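PDB 4MAD: beta-galactosidase from Bacillus circulans, which is a family 35 glycoside hydrolase that probably removes terminal non-reducing beta-D-galactose residues from beta-D-galactosides. Local coordinates for residues W48-L53 and T93-L99; I87-K92 and R151-L155; E247-G251 and R263-V268. Residues are numbered along the deposited sequence.

Interaction 1 (W48-L53 and T93-L99); sequences WEDRLL and TAEKVGL
Leu52 lies over Thr93, Ala94, Val97 and Leu99: its CD1 lies 3.7 Å from Thr93 CG2 and 4.4 Å from Ala94 CB, its CD2 4.0 Å from Leu99 CD1, and its CB 4.3 Å from Val97 CG2. The rotamer is m, t (chi1 -66°, chi2 162°). Both 48-53 and 93-97 are regular alpha helix; their axes approach to 9.5 Å and cross at -45°. Glu49 pairs with Thr93 (CA to CA 6.2 Å), Leu52 with Ala94 (6.4 Å) and Leu53 with Val97 (6.2 Å). Thr93 CG2 rests 3.7 Å from Glu49 CA, while Leu53 CD2 meets Val97 CG2 at 3.6 Å. At the outer margin Glu49, chi1 t, forms a salt bridge with a nearly extended Lys96, OE2 to NZ 3.1 Å. The second helix ends in a Schellman motif: Gly98 takes positive phi (89°) and gives its N to Glu95 O at 3.0 Å, and Leu99 N bonds Ala94 O, also at 3.0 Å. This turn brings Leu99, in an extended conformation, back toward Leu52. The contact joins helix 48-58, which follows strand 34-38, to helix 87-97, successive main helices on the outside of the TIM barrel. Beneath it, Leu52 rests on Met38 of strand 34-38 and, with Ala94, on Val63 of strand 62-66, while Trp48 meets Phe90 of helix 87-97 edge-to-face.

Interaction 2 (I87-K92 and R151-L155); sequences IVRFIK and RLRPL
Neighbouring helices on the outside of the (beta/alpha)8 barrel meet here, helix 87-97 against the C-terminal end of helix 135-152. Residues 87-92 are regular alpha helix; the last turn of helix 135-152 runs on into a 3-10 turn at 153-155. Arg151 comes first: its carbonyl O is 3.8 Å from Val88 CG2 and its CB 4.1 Å from the same methyl, while chi1 and chi2, both m, carry the guanidinium away. Leu152 CA is 6.9 Å from Val88 CA. The Leu152 side chain (m, t) places CD2 4.1 Å from Ile91 CD1 and 4.3 Å from Ile87 CD1. The chain then turns through Arg153 and Pro154, with Leu155 N bonded to Leu152 O at 2.8 Å. That turns Leu155 (m, t) toward the helix, opposite Ile91 (CA to CA 7.8 Å) and over Ile163 of strand 163-167. Leu155 CD1 touches Ile91 CG2 at 3.8 Å and Val88 CG1 at 4.1 Å, and Leu155 CD2 lies 3.9 Å from Lys92 CG.

Interaction 3 (E247-G251 and R263-V268); sequences EFWHG and RSAESV
In the beta-alpha-beta unit formed by strand 244-249, helix 265-276 and strand 281-284 of the TIM barrel, the C-terminal end of the first strand packs against the start of the helix. Glu247 and Phe248 are extended; Trp249 (phi/psi -80/83) centres an inverse gamma turn, and His250 turns to phi/psi -85/-5. The closest CA pair is His250 and Val268, at 5.8 Å. Phe248, chi1 t (169°), sends its ring outward so that CE2 lies 4.1 Å from Val268 CG1; Val268 O approaches the ring edge, 3.8 Å from CZ. Val268, also t, sets CG2 3.5 Å from His250 O and 3.9 Å from His250 CB. The flanking residues Glu247 and Trp249, both chi1 m, are turned the other way: Trp249 NE1 donates to Glu247 OE1 at 2.9 Å. Glu247 is the predicted nucleophile, and its OE2 forms a salt bridge with Arg104. Thus alternate strand residues serve the catalytic pocket and the barrel-helix interface. Ser264, chi1 p, is the N-cap of the helix, its OG accepting from Ser267 N at 3.0 Å. Arg263 is fully extended, with all four chi angles near 180°, and reaches back across the strand end: its CD lies 3.4 Å from His250 O, and NH1 donates to Gly224 O. NH1 is 3.0 Å from Trp249 O, with the carbonyl near the guanidinium plane, and Arg263 NE donates to Ser267 OG at 2.9 Å.

Overall arrangement
Interactions 1 and 2 belong to one continuous stretch of the barrel's outer layer: helix 87-97 serves both, flanked by helix 48-58 and by the end of helix 135-152. Their centres are 13 Å apart and they touch directly, Trp48 CZ3 lying 3.5 Å from Phe90 N and Leu52 CD1 4.0 Å from Phe90 CE1. Interaction 3 is separate, its centre 23 Å from that of interaction 1 and 30 Å from that of interaction 2. It alone of the three reaches the probable active site, holding Glu247, the predicted nucleophile, while the side chain of Trp249 is about 4 Å from that of Glu171, the predicted proton donor, and about 5 Å from a bound 2-(2-methoxyethoxy)ethanol, probably from the crystallisation liquor.

Interaction 1 (W48-L53 and T93-L99)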
loop_
_atom_site.group_PDB
_atom_site.type_symbol
_atom_site.label_atom_id
_atom_site.label_comp_id
_atom_site.label_asym_id
_atom_site.label_seq_id
_atom_site.Cartn_x
_atom_site.Cartn_y
_atom_site.Cartn_z
ATOM N N TRP A 48 -16.598 4.663 -4.150
ATOM C CA TRP A 48 -16.704 4.437 -2.735
ATOM C C TRP A 48 -18.141 4.054 -2.342
ATOM O O TRP A 48 -18.363 3.164 -1.585
ATOM C CB TRP A 48 -16.235 5.666 -1.950
ATOM C CG TRP A 48 -14.796 5.922 -1.929
ATOM C CD1 TRP A 48 -13.787 5.049 -2.199
ATOM C CD2 TRP A 48 -14.155 7.145 -1.581
ATOM N NE1 TRP A 48 -12.593 5.636 -2.047
ATOM C CE2 TRP A 48 -12.780 6.933 -1.669
ATOM C CE3 TRP A 48 -14.610 8.394 -1.181
ATOM C CZ2 TRP A 48 -11.861 7.928 -1.395
ATOM C CZ3 TRP A 48 -13.714 9.362 -0.922
ATOM C CH2 TRP A 48 -12.351 9.138 -1.026
ATOM N N GLU A 49 -19.119 4.732 -2.893
ATOM C CA GLU A 49 -20.484 4.404 -2.528
ATOM C C GLU A 49 -20.845 2.992 -2.928
ATOM O O GLU A 49 -21.482 2.296 -2.220
ATOM C CB GLU A 49 -21.461 5.387 -3.141
ATOM C CG GLU A 49 -22.905 5.101 -2.737
ATOM C CD GLU A 49 -23.821 6.287 -2.883
ATOM O OE1 GLU A 49 -23.528 7.229 -3.553
ATOM O OE2 GLU A 49 -24.879 6.255 -2.324
ATOM N N ASP A 50 -20.393 2.578 -4.078
ATOM C CA ASP A 50 -20.741 1.268 -4.555
ATOM C C ASP A 50 -20.234 0.228 -3.578
ATOM O O ASP A 50 -20.945 -0.645 -3.196
ATOM C CB ASP A 50 -20.085 1.011 -5.898
ATOM C CG ASP A 50 -20.348 -0.391 -6.417
ATOM O OD1 ASP A 50 -21.447 -0.644 -6.864
ATOM O OD2 ASP A 50 -19.472 -1.247 -6.348
ATOM N N ARG A 51 -18.968 0.340 -3.188
ATOM C CA ARG A 51 -18.426 -0.651 -2.305
ATOM C C ARG A 51 -19.073 -0.644 -0.949
ATOM O O ARG A 51 -19.339 -1.650 -0.415
ATOM C CB ARG A 51 -16.925 -0.537 -2.199
ATOM C CG ARG A 51 -16.248 -0.245 -3.503
ATOM C CD ARG A 51 -16.094 -1.443 -4.400
ATOM N NE ARG A 51 -15.102 -1.248 -5.439
ATOM C CZ ARG A 51 -15.385 -0.924 -6.689
ATOM N NH1 ARG A 51 -16.615 -0.763 -7.066
ATOM N NH2 ARG A 51 -14.436 -0.750 -7.571
ATOM N N LEU A 52 -19.306 0.544 -0.425
ATOM C CA LEU A 52 -19.935 0.664 0.871
ATOM C C LEU A 52 -21.350 0.085 0.880
ATOM O O LEU A 52 -21.705 -0.550 1.778
ATOM C CB LEU A 52 -19.948 2.107 1.357
ATOM C CG LEU A 52 -18.552 2.618 1.627
ATOM C CD1 LEU A 52 -18.433 4.066 1.694
ATOM C CD2 LEU A 52 -18.023 1.962 2.849
ATOM N N LEU A 53 -22.097 0.300 -0.187
ATOM C CA LEU A 53 -23.426 -0.231 -0.307
ATOM C C LEU A 53 -23.383 -1.743 -0.263
ATOM O O LEU A 53 -24.239 -2.374 0.313
ATOM C CB LEU A 53 -24.024 0.222 -1.627
ATOM C CG LEU A 53 -24.554 1.632 -1.669
ATOM C CD1 LEU A 53 -24.895 2.034 -2.986
ATOM C CD2 LEU A 53 -25.677 1.813 -0.782
ATOM N N THR A 93 -19.716 9.217 3.187
ATOM C CA THR A 93 -20.355 8.230 2.366
ATOM C C THR A 93 -20.849 7.032 3.180
ATOM O O THR A 93 -21.913 6.530 2.963
ATOM C CB THR A 93 -19.522 7.821 1.162
ATOM O OG1 THR A 93 -19.097 8.979 0.468
ATOM C CG2 THR A 93 -20.306 6.924 0.226
ATOM N N ALA A 94 -20.032 6.611 4.125
ATOM C CA ALA A 94 -20.364 5.507 5.013
ATOM C C ALA A 94 -21.593 5.900 5.830
ATOM O O ALA A 94 -22.544 5.191 5.919
ATOM C CB ALA A 94 -19.215 5.193 5.905
ATOM N N GLU A 95 -21.562 7.100 6.332
ATOM C CA GLU A 95 -22.704 7.587 7.061
ATOM C C GLU A 95 -23.967 7.590 6.200
ATOM O O GLU A 95 -24.954 7.172 6.636
ATOM C CB GLU A 95 -22.447 8.977 7.569
ATOM C CG GLU A 95 -23.568 9.507 8.382
ATOM C CD GLU A 95 -23.312 10.887 8.892
ATOM O OE1 GLU A 95 -23.051 11.748 8.069
ATOM O OE2 GLU A 95 -23.395 11.116 10.092
ATOM N N LYS A 96 -23.890 8.010 4.966
ATOM C CA LYS A 96 -25.062 8.058 4.089
ATOM C C LYS A 96 -25.675 6.675 3.849
ATOM O O LYS A 96 -26.858 6.487 3.752
ATOM C CB LYS A 96 -24.612 8.650 2.783
ATOM C CG LYS A 96 -25.609 8.732 1.751
ATOM C CD LYS A 96 -25.072 9.174 0.381
ATOM C CE LYS A 96 -25.868 8.499 -0.740
ATOM N NZ LYS A 96 -25.863 9.168 -2.078
ATOM N N VAL A 97 -24.783 5.717 3.737
ATOM C CA VAL A 97 -25.137 4.371 3.442
ATOM C C VAL A 97 -25.590 3.688 4.704
ATOM O O VAL A 97 -26.147 2.645 4.643
ATOM C CB VAL A 97 -23.929 3.639 2.852
ATOM C CG1 VAL A 97 -23.988 2.212 3.082
ATOM C CG2 VAL A 97 -23.767 3.973 1.433
ATOM N N GLY A 98 -25.389 4.328 5.839
ATOM C CA GLY A 98 -25.814 3.763 7.080
ATOM C C GLY A 98 -24.870 2.856 7.842
ATOM O O GLY A 98 -25.331 1.969 8.497
ATOM N N LEU A 99 -23.582 3.114 7.778
ATOM C CA LEU A 99 -22.618 2.336 8.529
ATOM C C LEU A 99 -21.991 3.159 9.643
ATOM O O LEU A 99 -21.679 4.279 9.461
ATOM C CB LEU A 99 -21.503 1.813 7.638
ATOM C CG LEU A 99 -21.931 0.904 6.512
ATOM C CD1 LEU A 99 -20.976 0.885 5.370
ATOM C CD2 LEU A 99 -22.079 -0.418 7.034
#

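Interaction 2 (I87-K92 and R151-L155)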
loop_
_atom_site.group_PDB
_atom_site.type_symbol
_atom_site.label_atom_id
_atom_site.label_comp_id
_atom_site.label_asym_id
_atom_site.label_seq_id
_atom_site.Cartn_x
_atom_site.Cartn_y
_atom_site.Cartn_z
ATOM N N ILE A 87 -10.686 11.746 2.883
ATOM C CA ILE A 87 -11.204 10.887 3.906
ATOM C C ILE A 87 -12.513 11.402 4.446
ATOM O O ILE A 87 -13.400 10.652 4.722
ATOM C CB ILE A 87 -10.163 10.631 4.973
ATOM C CG1 ILE A 87 -10.602 9.531 5.889
ATOM C CG2 ILE A 87 -9.838 11.853 5.714
ATOM C CD1 ILE A 87 -9.629 9.279 6.920
ATOM N N VAL A 88 -12.665 12.702 4.486
ATOM C CA VAL A 88 -13.936 13.203 4.918
ATOM C C VAL A 88 -15.115 12.728 4.018
ATOM O O VAL A 88 -16.112 12.279 4.496
ATOM C CB VAL A 88 -13.874 14.696 5.062
ATOM C CG1 VAL A 88 -15.201 15.280 5.347
ATOM C CG2 VAL A 88 -12.940 15.051 6.157
ATOM N N ARG A 89 -14.952 12.781 2.721
ATOM C CA ARG A 89 -15.964 12.338 1.807
ATOM C C ARG A 89 -16.228 10.857 2.005
ATOM O O ARG A 89 -17.333 10.443 2.000
ATOM C CB ARG A 89 -15.507 12.612 0.402
ATOM C CG ARG A 89 -16.481 12.154 -0.677
ATOM C CD ARG A 89 -15.905 12.293 -2.067
ATOM N NE ARG A 89 -16.710 11.589 -3.046
ATOM C CZ ARG A 89 -16.492 11.592 -4.335
ATOM N NH1 ARG A 89 -15.477 12.251 -4.834
ATOM N NH2 ARG A 89 -17.318 10.931 -5.125
ATOM N N PHE A 90 -15.174 10.089 2.203
ATOM C CA PHE A 90 -15.351 8.671 2.321
ATOM C C PHE A 90 -16.198 8.366 3.532
ATOM O O PHE A 90 -17.150 7.651 3.452
ATOM C CB PHE A 90 -13.993 7.989 2.434
ATOM C CG PHE A 90 -14.076 6.535 2.806
ATOM C CD1 PHE A 90 -14.381 5.600 1.893
ATOM C CD2 PHE A 90 -13.824 6.115 4.068
ATOM C CE1 PHE A 90 -14.460 4.309 2.223
ATOM C CE2 PHE A 90 -13.909 4.815 4.391
ATOM C CZ PHE A 90 -14.214 3.932 3.484
ATOM N N ILE A 91 -15.830 8.975 4.648
ATOM C CA ILE A 91 -16.569 8.769 5.860
ATOM C C ILE A 91 -18.047 9.251 5.813
ATOM O O ILE A 91 -18.917 8.579 6.236
ATOM C CB ILE A 91 -15.840 9.374 7.052
ATOM C CG1 ILE A 91 -14.482 8.676 7.220
ATOM C CG2 ILE A 91 -16.696 9.303 8.287
ATOM C CD1 ILE A 91 -13.719 9.148 8.347
ATOM N N LYS A 92 -18.279 10.386 5.220
ATOM C CA LYS A 92 -19.642 10.844 4.975
ATOM C C LYS A 92 -20.399 9.871 4.098
ATOM O O LYS A 92 -21.547 9.727 4.244
ATOM C CB LYS A 92 -19.655 12.203 4.349
ATOM C CG LYS A 92 -19.392 13.272 5.315
ATOM C CD LYS A 92 -19.192 14.572 4.609
ATOM C CE LYS A 92 -19.278 15.686 5.548
ATOM N NZ LYS A 92 -19.377 16.917 4.805
ATOM N N ARG A 151 -9.860 17.747 10.685
ATOM C CA ARG A 151 -10.725 17.272 9.655
ATOM C C ARG A 151 -11.734 16.243 10.134
ATOM O O ARG A 151 -12.840 16.259 9.723
ATOM C CB ARG A 151 -9.968 16.725 8.451
ATOM C CG ARG A 151 -8.874 17.590 7.891
ATOM C CD ARG A 151 -9.283 18.852 7.280
ATOM N NE ARG A 151 -8.141 19.633 6.861
ATOM C CZ ARG A 151 -7.789 19.799 5.608
ATOM N NH1 ARG A 151 -8.493 19.277 4.636
ATOM N NH2 ARG A 151 -6.767 20.545 5.338
ATOM N N LEU A 152 -11.294 15.316 10.949
ATOM C CA LEU A 152 -12.127 14.298 11.515
ATOM C C LEU A 152 -13.127 14.779 12.568
ATOM O O LEU A 152 -14.092 14.134 12.827
ATOM C CB LEU A 152 -11.314 13.159 12.089
ATOM C CG LEU A 152 -10.349 12.423 11.196
ATOM C CD1 LEU A 152 -9.637 11.374 11.978
ATOM C CD2 LEU A 152 -11.089 11.807 10.072
ATOM N N ARG A 153 -12.864 15.896 13.203
ATOM C CA ARG A 153 -13.583 16.243 14.394
ATOM C C ARG A 153 -15.117 16.342 14.193
ATOM O O ARG A 153 -15.857 15.815 14.956
ATOM C CB ARG A 153 -13.028 17.531 14.974
ATOM C CG ARG A 153 -13.372 17.753 16.383
ATOM C CD ARG A 153 -12.471 18.815 16.996
ATOM N NE ARG A 153 -11.175 18.257 17.323
ATOM C CZ ARG A 153 -9.983 18.733 16.969
ATOM N NH1 ARG A 153 -9.829 19.815 16.256
ATOM N NH2 ARG A 153 -8.933 18.067 17.332
ATOM N N PRO A 154 -15.550 16.927 13.103
ATOM C CA PRO A 154 -16.969 17.058 12.818
ATOM C C PRO A 154 -17.602 15.690 12.656
ATOM O O PRO A 154 -18.804 15.592 12.701
ATOM C CB PRO A 154 -16.975 17.733 11.482
ATOM C CG PRO A 154 -15.799 18.407 11.410
ATOM C CD PRO A 154 -14.780 17.574 12.060
ATOM N N LEU A 155 -16.791 14.677 12.402
ATOM C CA LEU A 155 -17.288 13.339 12.094
ATOM C C LEU A 155 -17.380 12.368 13.260
ATOM O O LEU A 155 -17.901 11.290 13.132
ATOM C CB LEU A 155 -16.525 12.740 10.926
ATOM C CG LEU A 155 -16.590 13.454 9.594
ATOM C CD1 LEU A 155 -15.550 12.906 8.714
ATOM C CD2 LEU A 155 -17.978 13.379 8.985
#

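Interaction 3 (E247-G251 and R263-V268)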
loop_
_atom_site.group_PDB
_atom_site.type_symbol
_atom_site.label_atom_id
_atom_site.label_comp_id
_atom_site.label_asym_id
_atom_site.label_seq_id
_atom_site.Cartn_x
_atom_site.Cartn_y
_atom_site.Cartn_z
ATOM N N GLU A 247 -8.864 -7.578 13.300
ATOM C CA GLU A 247 -8.557 -8.025 11.970
ATOM C C GLU A 247 -8.741 -9.552 11.890
ATOM O O GLU A 247 -7.993 -10.278 12.411
ATOM C CB GLU A 247 -7.133 -7.641 11.554
ATOM C CG GLU A 247 -6.771 -6.191 11.765
ATOM C CD GLU A 247 -5.309 -5.883 11.461
ATOM O OE1 GLU A 247 -4.606 -6.783 10.995
ATOM O OE2 GLU A 247 -4.899 -4.767 11.764
ATOM N N PHE A 248 -9.793 -9.988 11.244
ATOM C CA PHE A 248 -9.987 -11.390 10.922
ATOM C C PHE A 248 -9.471 -11.531 9.496
ATOM O O PHE A 248 -10.112 -11.125 8.563
ATOM C CB PHE A 248 -11.462 -11.768 11.050
ATOM C CG PHE A 248 -11.835 -13.124 10.489
ATOM C CD1 PHE A 248 -11.010 -14.207 10.575
ATOM C CD2 PHE A 248 -13.059 -13.322 9.896
ATOM C CE1 PHE A 248 -11.429 -15.415 10.056
ATOM C CE2 PHE A 248 -13.400 -14.496 9.387
ATOM C CZ PHE A 248 -12.592 -15.538 9.492
ATOM N N TRP A 249 -8.302 -12.139 9.377
ATOM C CA TRP A 249 -7.623 -12.261 8.118
ATOM C C TRP A 249 -8.267 -13.431 7.371
ATOM O O TRP A 249 -7.799 -14.524 7.407
ATOM C CB TRP A 249 -6.099 -12.500 8.299
ATOM C CG TRP A 249 -5.443 -11.476 9.126
ATOM C CD1 TRP A 249 -5.643 -10.183 9.049
ATOM C CD2 TRP A 249 -4.469 -11.677 10.146
ATOM N NE1 TRP A 249 -4.886 -9.527 9.955
ATOM C CE2 TRP A 249 -4.162 -10.439 10.662
ATOM C CE3 TRP A 249 -3.856 -12.789 10.684
ATOM C CZ2 TRP A 249 -3.262 -10.272 11.678
ATOM C CZ3 TRP A 249 -2.983 -12.617 11.696
ATOM C CH2 TRP A 249 -2.685 -11.379 12.172
ATOM N N HIS A 250 -9.366 -13.162 6.719
ATOM C CA HIS A 250 -10.120 -14.220 6.060
ATOM C C HIS A 250 -9.588 -14.519 4.675
ATOM O O HIS A 250 -10.015 -15.401 4.015
ATOM C CB HIS A 250 -11.596 -13.875 5.973
ATOM C CG HIS A 250 -11.900 -12.848 4.958
ATOM N ND1 HIS A 250 -11.602 -11.522 5.128
ATOM C CD2 HIS A 250 -12.424 -12.954 3.730
ATOM C CE1 HIS A 250 -11.955 -10.851 4.060
ATOM N NE2 HIS A 250 -12.459 -11.693 3.198
ATOM N N GLY A 251 -8.631 -13.722 4.280
ATOM C CA GLY A 251 -7.948 -13.820 3.034
ATOM C C GLY A 251 -6.476 -13.568 3.319
ATOM O O GLY A 251 -6.077 -13.755 4.404
ATOM N N ARG A 263 -8.551 -18.365 0.237
ATOM C CA ARG A 263 -9.086 -19.189 1.299
ATOM C C ARG A 263 -10.565 -19.413 1.032
ATOM O O ARG A 263 -11.237 -18.479 0.729
ATOM C CB ARG A 263 -8.851 -18.467 2.614
ATOM C CG ARG A 263 -9.365 -19.172 3.818
ATOM C CD ARG A 263 -8.928 -18.484 5.067
ATOM N NE ARG A 263 -9.418 -19.076 6.288
ATOM C CZ ARG A 263 -9.213 -18.575 7.484
ATOM N NH1 ARG A 263 -8.515 -17.473 7.611
ATOM N NH2 ARG A 263 -9.676 -19.188 8.546
ATOM N N SER A 264 -11.051 -20.644 1.164
ATOM C CA SER A 264 -12.414 -20.986 0.814
ATOM C C SER A 264 -13.466 -20.401 1.724
ATOM O O SER A 264 -13.201 -20.151 2.821
ATOM C CB SER A 264 -12.632 -22.480 0.846
ATOM O OG SER A 264 -12.482 -22.956 2.121
ATOM N N ALA A 265 -14.662 -20.261 1.216
ATOM C CA ALA A 265 -15.773 -19.785 1.993
ATOM C C ALA A 265 -16.000 -20.723 3.166
ATOM O O ALA A 265 -16.183 -20.299 4.260
ATOM C CB ALA A 265 -16.929 -19.747 1.168
ATOM N N GLU A 266 -15.835 -22.009 2.930
ATOM C CA GLU A 266 -16.063 -22.994 3.962
ATOM C C GLU A 266 -15.121 -22.755 5.109
ATOM O O GLU A 266 -15.478 -22.770 6.239
ATOM C CB GLU A 266 -15.793 -24.368 3.409
ATOM C CG GLU A 266 -16.898 -24.883 2.561
ATOM C CD GLU A 266 -16.790 -24.551 1.062
ATOM O OE1 GLU A 266 -16.023 -23.704 0.670
ATOM O OE2 GLU A 266 -17.507 -25.178 0.291
ATOM N N SER A 267 -13.891 -22.501 4.758
ATOM C CA SER A 267 -12.885 -22.211 5.767
ATOM C C SER A 267 -13.190 -20.925 6.541
ATOM O O SER A 267 -13.212 -20.921 7.707
ATOM C CB SER A 267 -11.477 -22.097 5.178
ATOM O OG SER A 267 -10.535 -21.733 6.113
ATOM N N VAL A 268 -13.521 -19.884 5.824
ATOM C CA VAL A 268 -13.835 -18.647 6.462
ATOM C C VAL A 268 -15.016 -18.794 7.400
ATOM O O VAL A 268 -15.002 -18.333 8.472
ATOM C CB VAL A 268 -14.151 -17.627 5.435
ATOM C CG1 VAL A 268 -14.760 -16.435 6.035
ATOM C CG2 VAL A 268 -12.932 -17.286 4.749
#